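PDB 4W4T: MxaA, which provides the terminal NADPH-dependent reductase domain of a myxalamid PKS-NRPS assembly line, a Rossmann-fold domain related to short-chain dehydrogenases that probably releases the finished chain by reduction. Local coordinates for residues L228-S233 against I241-R246; V295-R300 against Q306-V311. All blocks are in the same frame, centred on the assembly; numbering follows the deposited sequence.

Interaction 1: residues L228-S233 against I241-R246; sequences LVREAS and ILRPGR
The guanidinium of R230 has the terminal methyl of I241 over one face: CD1 lies 3.5 Å above the plane, over its centre, and 3.5 Å from CZ of R230. The second flat group here, the guanidinium of R243, is turned 69° from the first and meets it obliquely, with NH2 of R230 3.2 Å from NH2 of R243. Both nitrogens are donors, and no hydrogen bond links them. Their nearness makes sense through E226, one turn earlier in the helix, whose OE2 takes salt bridges from NE of R230 and NH2 of R243. R230 NH2 also bonds to T307 OG1, and R243 NH1 to H309 NE2, so each guanidinium is fixed in rotation by two partners.

Both arginine chains are extended from CG to NE, the length needed to bring charge from helix and strand to one carboxylate. I241 continues straight from CG1 to CD1 (chi2 176°), which carries the methyl up to the guanidinium; the side chain crosses that of R230 at about a right angle. On its other flank I241 meets V229 tip to tip, CG1 to CG1 at 4.1 Å, two branched apolar residues filling the space between helix and strand.

The segments run nearly antiparallel (156°), their axes 11.2 Å apart at closest, as expected where the helix of a beta-alpha-beta crossover turns back into the next parallel strand. Helix 217-234 also carries Y218 and K222, which bind NADPH and have the spacing of the YxxxK motif of short-chain dehydrogenases. Chemically, a greasy methyl shields the flat side of one cation while a shared acid probably offsets the charge of both, allowing a buried arginine and a partly exposed one to come so close.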
# COMPACT_ATOMS: atom_id res chain seq x y z
N LEU A 228 29.51 -0.41 2.41
CA LEU A 228 30.21 0.81 2.82
C LEU A 228 30.97 0.57 4.11
O LEU A 228 32.13 0.98 4.25
CB LEU A 228 29.24 1.97 3.00
CG LEU A 228 28.64 2.53 1.71
CD1 LEU A 228 27.68 3.66 2.04
CD2 LEU A 228 29.73 3.02 0.77
N VAL A 229 30.31 -0.11 5.05
CA VAL A 229 30.90 -0.37 6.35
C VAL A 229 32.10 -1.33 6.21
O VAL A 229 33.14 -1.14 6.85
CB VAL A 229 29.85 -0.95 7.33
CG1 VAL A 229 30.51 -1.42 8.61
CG2 VAL A 229 28.81 0.10 7.65
N ARG A 230 31.96 -2.33 5.35
CA ARG A 230 33.08 -3.24 5.10
C ARG A 230 34.29 -2.52 4.50
O ARG A 230 35.44 -2.78 4.90
CB ARG A 230 32.63 -4.40 4.21
CG ARG A 230 31.69 -5.35 4.96
CD ARG A 230 31.41 -6.66 4.25
NE ARG A 230 30.43 -7.42 5.04
CZ ARG A 230 30.75 -8.18 6.08
NH1 ARG A 230 32.03 -8.31 6.44
NH2 ARG A 230 29.81 -8.82 6.76
N GLU A 231 34.07 -1.61 3.56
CA GLU A 231 35.20 -0.86 3.00
C GLU A 231 35.88 -0.00 4.07
O GLU A 231 37.10 0.14 4.05
CB GLU A 231 34.75 0.02 1.83
CG GLU A 231 35.85 0.96 1.27
CD GLU A 231 37.09 0.23 0.72
OE1 GLU A 231 37.03 -0.99 0.49
OE2 GLU A 231 38.13 0.89 0.53
N ALA A 232 35.10 0.58 4.97
CA ALA A 232 35.66 1.35 6.07
C ALA A 232 36.54 0.46 6.93
O ALA A 232 37.63 0.85 7.33
CB ALA A 232 34.56 1.99 6.91
N SER A 233 36.05 -0.74 7.20
CA SER A 233 36.78 -1.74 7.97
C SER A 233 38.09 -2.06 7.25
O SER A 233 39.15 -2.12 7.88
CB SER A 233 35.93 -3.01 8.15
OG SER A 233 36.59 -3.97 8.96
N ILE A 241 30.04 -6.03 12.76
CA ILE A 241 28.84 -6.09 11.94
C ILE A 241 27.88 -7.11 12.50
O ILE A 241 28.18 -8.30 12.54
CB ILE A 241 29.17 -6.43 10.48
CG1 ILE A 241 30.07 -5.32 9.91
CG2 ILE A 241 27.88 -6.60 9.66
CD1 ILE A 241 30.55 -5.59 8.48
N LEU A 242 26.72 -6.63 12.96
CA LEU A 242 25.72 -7.45 13.62
C LEU A 242 24.49 -7.56 12.74
O LEU A 242 23.90 -6.55 12.39
CB LEU A 242 25.36 -6.83 14.97
CG LEU A 242 26.67 -6.51 15.70
CD1 LEU A 242 26.62 -5.21 16.48
CD2 LEU A 242 27.05 -7.67 16.57
N ARG A 243 24.11 -8.79 12.39
CA ARG A 243 22.96 -9.02 11.51
C ARG A 243 21.85 -9.73 12.27
O ARG A 243 21.88 -10.95 12.41
CB ARG A 243 23.35 -9.88 10.30
CG ARG A 243 24.44 -9.33 9.40
CD ARG A 243 24.79 -10.40 8.34
NE ARG A 243 25.67 -9.91 7.28
CZ ARG A 243 26.39 -10.69 6.49
NH1 ARG A 243 26.37 -12.02 6.65
NH2 ARG A 243 27.14 -10.16 5.53
N PRO A 244 20.87 -8.97 12.78
CA PRO A 244 19.73 -9.59 13.45
C PRO A 244 18.84 -10.34 12.46
O PRO A 244 18.78 -9.93 11.32
CB PRO A 244 18.98 -8.40 14.05
CG PRO A 244 20.00 -7.28 14.08
CD PRO A 244 20.82 -7.51 12.85
N GLY A 245 18.19 -11.40 12.90
CA GLY A 245 17.18 -12.06 12.10
C GLY A 245 15.84 -11.37 12.23
O GLY A 245 15.75 -10.14 12.21
N ARG A 246 14.78 -12.15 12.36
CA ARG A 246 13.44 -11.61 12.55
C ARG A 246 13.26 -11.31 14.04
O ARG A 246 13.11 -12.22 14.86
CB ARG A 246 12.38 -12.59 12.05
CG ARG A 246 10.97 -12.19 12.38
CD ARG A 246 9.97 -13.22 11.85
NE ARG A 246 9.91 -13.24 10.39
CZ ARG A 246 10.26 -14.29 9.65
NH1 ARG A 246 10.69 -15.40 10.24
NH2 ARG A 246 10.17 -14.23 8.32

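Interaction 2: residues V295-R300 against Q306-V311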
# COMPACT_ATOMS: atom_id res chain seq x y z
N VAL A 295 25.37 -5.77 22.56
CA VAL A 295 26.21 -5.11 23.55
C VAL A 295 27.35 -6.04 23.98
O VAL A 295 28.49 -5.61 24.01
CB VAL A 295 25.40 -4.65 24.78
CG1 VAL A 295 26.33 -4.13 25.89
CG2 VAL A 295 24.41 -3.57 24.37
N ASP A 296 27.07 -7.29 24.24
CA ASP A 296 28.09 -8.25 24.59
C ASP A 296 29.17 -8.34 23.55
O ASP A 296 30.29 -8.25 23.85
CB ASP A 296 27.48 -9.63 24.85
CG ASP A 296 26.89 -9.76 26.23
OD1 ASP A 296 27.14 -8.95 27.08
OD2 ASP A 296 26.23 -10.72 26.50
N LEU A 297 28.79 -8.52 22.30
CA LEU A 297 29.76 -8.68 21.22
C LEU A 297 30.56 -7.39 21.01
O LEU A 297 31.74 -7.44 20.69
CB LEU A 297 29.07 -9.08 19.92
CG LEU A 297 28.50 -10.50 19.92
CD1 LEU A 297 27.46 -10.63 18.81
CD2 LEU A 297 29.62 -11.52 19.73
N SER A 298 29.90 -6.26 21.20
CA SER A 298 30.56 -4.97 20.96
C SER A 298 31.70 -4.75 21.95
O SER A 298 32.57 -3.91 21.73
CB SER A 298 29.57 -3.81 21.07
OG SER A 298 29.17 -3.59 22.41
N MSE A 299 31.68 -5.51 23.04
CA MSE A 299 32.65 -5.25 24.10
C MSE A 299 33.80 -6.23 24.10
O MSE A 299 34.66 -6.18 24.98
CB MSE A 299 31.94 -5.23 25.44
CG MSE A 299 30.92 -4.13 25.44
SE MSE A 299 30.57 -3.46 27.20
CE MSE A 299 29.87 -5.12 27.94
N ARG A 300 33.83 -7.09 23.08
CA ARG A 300 34.92 -8.02 22.89
C ARG A 300 35.82 -7.50 21.79
O ARG A 300 35.36 -7.25 20.68
CB ARG A 300 34.39 -9.41 22.55
CG ARG A 300 33.49 -10.03 23.62
CD ARG A 300 32.83 -11.30 23.11
NE ARG A 300 33.78 -12.19 22.45
CZ ARG A 300 34.51 -13.09 23.10
NH1 ARG A 300 34.39 -13.21 24.42
NH2 ARG A 300 35.36 -13.86 22.43
N GLN A 306 34.65 -8.58 12.63
CA GLN A 306 33.86 -9.81 12.51
C GLN A 306 32.39 -9.54 12.22
O GLN A 306 31.91 -8.43 12.39
CB GLN A 306 33.98 -10.66 13.77
CG GLN A 306 35.41 -10.95 14.21
CD GLN A 306 36.28 -11.41 13.07
OE1 GLN A 306 36.01 -12.43 12.43
NE2 GLN A 306 37.34 -10.66 12.79
N THR A 307 31.68 -10.60 11.81
CA THR A 307 30.26 -10.52 11.49
C THR A 307 29.52 -11.57 12.31
O THR A 307 30.00 -12.70 12.43
CB THR A 307 30.02 -10.74 9.97
OG1 THR A 307 30.60 -9.65 9.25
CG2 THR A 307 28.51 -10.85 9.62
N TYR A 308 28.38 -11.21 12.89
CA TYR A 308 27.60 -12.15 13.70
C TYR A 308 26.14 -12.19 13.28
O TYR A 308 25.53 -11.17 12.98
CB TYR A 308 27.71 -11.80 15.18
CG TYR A 308 29.15 -11.83 15.65
CD1 TYR A 308 29.74 -13.01 16.06
CD2 TYR A 308 29.92 -10.67 15.63
CE1 TYR A 308 31.07 -13.05 16.48
CE2 TYR A 308 31.25 -10.70 16.04
CZ TYR A 308 31.82 -11.88 16.46
OH TYR A 308 33.14 -11.91 16.87
N HIS A 309 25.61 -13.41 13.24
CA HIS A 309 24.20 -13.61 12.92
C HIS A 309 23.42 -13.72 14.21
O HIS A 309 23.52 -14.72 14.92
CB HIS A 309 24.02 -14.84 12.06
CG HIS A 309 24.49 -14.66 10.65
ND1 HIS A 309 24.72 -15.72 9.79
CD2 HIS A 309 24.79 -13.54 9.95
CE1 HIS A 309 25.12 -15.25 8.62
NE2 HIS A 309 25.17 -13.93 8.69
N LEU A 310 22.65 -12.69 14.52
CA LEU A 310 21.87 -12.69 15.75
C LEU A 310 20.50 -13.25 15.44
O LEU A 310 19.51 -12.53 15.34
CB LEU A 310 21.80 -11.29 16.35
CG LEU A 310 23.18 -10.66 16.55
CD1 LEU A 310 23.07 -9.32 17.29
CD2 LEU A 310 24.11 -11.62 17.28
N VAL A 311 20.47 -14.57 15.28
CA VAL A 311 19.28 -15.33 14.94
C VAL A 311 19.07 -16.40 15.98
O VAL A 311 19.99 -16.79 16.69
CB VAL A 311 19.40 -15.98 13.55
CG1 VAL A 311 19.65 -14.90 12.47
CG2 VAL A 311 20.54 -17.00 13.55
O HOH W 1 33.84 -11.73 19.69
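A water oxygen joins R300 to Y308, taking a hydrogen bond from R300 NE at 2.8 Å and lying 2.9 Å from Y308 OH, to which it is also hydrogen-bonded. It sits at the edge of the R300 guanidinium, in its plane, where an N-H points. The phenol thus keeps a polar partner while the rest of the tyrosine is buried against carbon, a division of labour that suits this residue between a core and its margin.

The carbon side of the contact belongs to L297. Its CD2 methyl stands over one face of the Y308 ring, 3.8 Å from the ring centroid and only 7° off the normal, a nearly ideal CH-pi contact. The other methyl, CD1, reaches the root of the ring, 3.8 Å from Y308 CG, and also packs against CD2 of L310 at 3.8 Å, roughly at right angles to that contact. A forked leucine can do both at once: one branch lies over the aromatic face, the other touches two strand residues two positions apart. With chi2 near perpendicular (-85°), the Y308 ring turns its flat side to those methyls. L297 and L310 lie alongside each other, their side chains pointing opposite ways.

S298 OG donates to V295 O at 2.7 Å, approaching 23° out of the carbonyl plane, and it is also hydrogen-bonded to Y147 OH. L310 is the centre of an inverse gamma turn, which bends the chain as the strand finishes.

Helix 287-298 therefore lies over one face of the parallel sheet at strand 307-310, with L242 of the adjoining strand 239-248 touching both L297 and L310, and with helix 382-388 alongside, where A387 packs on L297 and R300 and T384 on Y308.

How the interactions relate
Going from the N terminus, interaction 1 closes first, a short loop returning the chain from helix 217-234 into strand 239-248. Interaction 2 follows entirely after it, closing the similarly short connection from helix 287-298 to strand 307-310. The two are in series and neither nests nor crosses, yet their strands are parallel neighbours in the sheet, joined by backbone bonds such as that from L310 N to R243 O (2.8 Å). Alternation along strand 239-248 sends I241 toward the first helix and L242 toward the second, where its CD2 meets L297 CD1 at 3.7 Å. One helix is thus fixed to each face of this part of the Rossmann-type sheet.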